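Putative hydrolase (Acinetobacter sp. NBRC 100985, PDB 4XUK) probably hydrolyses organophosphate triesters and lactones, using a pair of zinc ions held in a metallo-beta-lactamase fold. Local coordinates at residues Q15-L20 with S94-E99. The protein carries 2 engineered substitutions. Numbering follows the deposited sequence.
Sequences QITALL and SGYQPE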
loop_
_atom_site.group_PDB
_atom_site.type_symbol
_atom_site.label_atom_id
_atom_site.label_comp_id
_atom_site.label_asym_id
_atom_site.label_seq_id
_atom_site.Cartn_x
_atom_site.Cartn_y
_atom_site.Cartn_z
ATOM N N GLN A 15 -3.321 -11.856 14.748
ATOM C CA GLN A 15 -3.782 -10.816 13.842
ATOM C C GLN A 15 -3.234 -9.489 14.328
ATOM O O GLN A 15 -3.391 -9.132 15.502
ATOM C CB GLN A 15 -5.312 -10.760 13.786
ATOM C CG GLN A 15 -5.835 -9.657 12.878
ATOM C CD GLN A 15 -7.356 -9.626 12.775
ATOM O OE1 GLN A 15 -8.056 -9.410 13.760
ATOM N NE2 GLN A 15 -7.869 -9.836 11.569
ATOM N N ILE A 16 -2.553 -8.787 13.433
ATOM C CA ILE A 16 -2.074 -7.446 13.718
ATOM C C ILE A 16 -2.909 -6.466 12.899
ATOM O O ILE A 16 -3.055 -6.625 11.692
ATOM C CB ILE A 16 -0.588 -7.299 13.350
ATOM C CG1 ILE A 16 0.245 -8.257 14.204
ATOM C CG2 ILE A 16 -0.135 -5.854 13.544
ATOM C CD1 ILE A 16 1.672 -8.464 13.724
ATOM N N THR A 17 -3.478 -5.465 13.562
ATOM C CA THR A 17 -4.267 -4.465 12.864
ATOM C C THR A 17 -3.489 -3.161 12.799
ATOM O O THR A 17 -3.185 -2.561 13.838
ATOM C CB THR A 17 -5.593 -4.203 13.581
ATOM O OG1 THR A 17 -6.246 -5.453 13.860
ATOM C CG2 THR A 17 -6.500 -3.341 12.719
ATOM N N ALA A 18 -3.168 -2.719 11.585
ATOM C CA ALA A 18 -2.535 -1.414 11.407
ATOM C C ALA A 18 -3.617 -0.366 11.575
ATOM O O ALA A 18 -4.709 -0.519 11.014
ATOM C CB ALA A 18 -1.906 -1.304 10.026
ATOM N N LEU A 19 -3.322 0.677 12.348
ATOM C CA LEU A 19 -4.277 1.756 12.595
ATOM C C LEU A 19 -3.667 3.107 12.244
ATOM O O LEU A 19 -2.577 3.449 12.725
ATOM C CB LEU A 19 -4.685 1.770 14.070
ATOM C CG LEU A 19 -5.356 0.508 14.596
ATOM C CD1 LEU A 19 -5.658 0.639 16.096
ATOM C CD2 LEU A 19 -6.630 0.225 13.796
ATOM N N LEU A 20 -4.373 3.877 11.417
ATOM C CA LEU A 20 -3.882 5.188 10.971
ATOM C C LEU A 20 -4.319 6.287 11.938
ATOM O O LEU A 20 -5.497 6.364 12.314
ATOM C CB LEU A 20 -4.384 5.503 9.552
ATOM C CG LEU A 20 -3.921 6.838 8.934
ATOM C CD1 LEU A 20 -2.396 6.909 8.824
ATOM C CD2 LEU A 20 -4.538 7.070 7.568
ATOM N N SER A 94 -12.389 -1.042 12.689
ATOM C CA SER A 94 -11.811 -2.345 12.390
ATOM C C SER A 94 -12.619 -3.471 13.022
ATOM O O SER A 94 -12.439 -4.640 12.669
ATOM C CB SER A 94 -10.374 -2.423 12.898
ATOM O OG SER A 94 -10.362 -2.672 14.293
ATOM N N GLY A 95 -13.491 -3.129 13.972
ATOM C CA GLY A 95 -14.330 -4.126 14.620
ATOM C C GLY A 95 -13.989 -4.385 16.079
ATOM O O GLY A 95 -14.744 -5.065 16.782
ATOM N N TYR A 96 -12.855 -3.861 16.543
ATOM C CA TYR A 96 -12.467 -4.043 17.940
ATOM C C TYR A 96 -13.083 -2.979 18.855
ATOM O O TYR A 96 -13.646 -1.995 18.377
ATOM C CB TYR A 96 -10.937 -4.060 18.092
ATOM C CG TYR A 96 -10.261 -5.331 17.590
ATOM C CD1 TYR A 96 -10.297 -6.501 18.343
ATOM C CD2 TYR A 96 -9.564 -5.351 16.376
ATOM C CE1 TYR A 96 -9.681 -7.660 17.903
ATOM C CE2 TYR A 96 -8.933 -6.507 15.932
ATOM C CZ TYR A 96 -9.004 -7.658 16.703
ATOM O OH TYR A 96 -8.388 -8.820 16.285
ATOM N N GLN A 97 -12.979 -3.190 20.168
ATOM C CA GLN A 97 -13.489 -2.235 21.156
ATOM C C GLN A 97 -12.366 -1.808 22.078
ATOM O O GLN A 97 -11.510 -2.620 22.429
ATOM C CB GLN A 97 -14.567 -2.877 22.021
ATOM C CG GLN A 97 -15.395 -3.919 21.309
ATOM C CD GLN A 97 -16.690 -3.353 20.826
ATOM O OE1 GLN A 97 -16.745 -2.214 20.355
ATOM N NE2 GLN A 97 -17.756 -4.136 20.948
ATOM N N PRO A 98 -12.374 -0.535 22.496
ATOM C CA PRO A 98 -11.296 -0.075 23.378
ATOM C C PRO A 98 -11.236 -0.846 24.706
ATOM O O PRO A 98 -10.148 -0.975 25.263
ATOM C CB PRO A 98 -11.629 1.409 23.608
ATOM C CG PRO A 98 -13.046 1.599 23.118
ATOM C CD PRO A 98 -13.269 0.558 22.074
ATOM N N GLU A 99 -12.369 -1.350 25.198
ATOM C CA GLU A 99 -12.375 -2.122 26.448
ATOM C C GLU A 99 -11.637 -3.456 26.323
ATOM O O GLU A 99 -11.277 -4.064 27.333
ATOM C CB GLU A 99 -13.808 -2.375 26.927
ATOM C CG GLU A 99 -14.555 -1.127 27.376
ATOM C CD GLU A 99 -15.244 -0.405 26.231
ATOM O OE1 GLU A 99 -15.023 -0.777 25.053
ATOM O OE2 GLU A 99 -16.018 0.536 26.514
#
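Gln15 accepts a hydrogen bond from the phenol of Tyr96, with 2.6 Å between Gln15 OE1 and Tyr96 OH. The donor lies in the carbonyl plane, at a C=O...O angle of 153°, while amide and ring planes stand 78° apart. With CG anti to the backbone N (chi1 178°) and the chain extended beyond it, Gln15 carries its amide out from the strand to the hydroxyl edge of the ring. Asn64 ND2, from strand 54-64, is a second hydrogen-bonding partner of this hydroxyl, and Lys1 of the second subunit makes a cation-pi contact with the ring. Thr17, two residues along on the same side of the strand, brings OG1 to 3.6 Å from Tyr96 CE2, yet Thr17 OG1 hydrogen-bonds to Gln8 OE1 of strand 6-11. The Thr17 methyl, CG2, meets Ser94 CB at 4.0 Å, whereas Ser94 OG hydrogen-bonds back to Leu91 O in the last turn of helix 87-93. That helix ends in a Schellman motif, with Gly95 at positive phi, and the loop leaving it brings Tyr96 to strand 14-26, at the margin of a helix layer packed on one sheet of the alpha-beta/beta-alpha sandwich characteristic of the metallo-beta-lactamase superfamily.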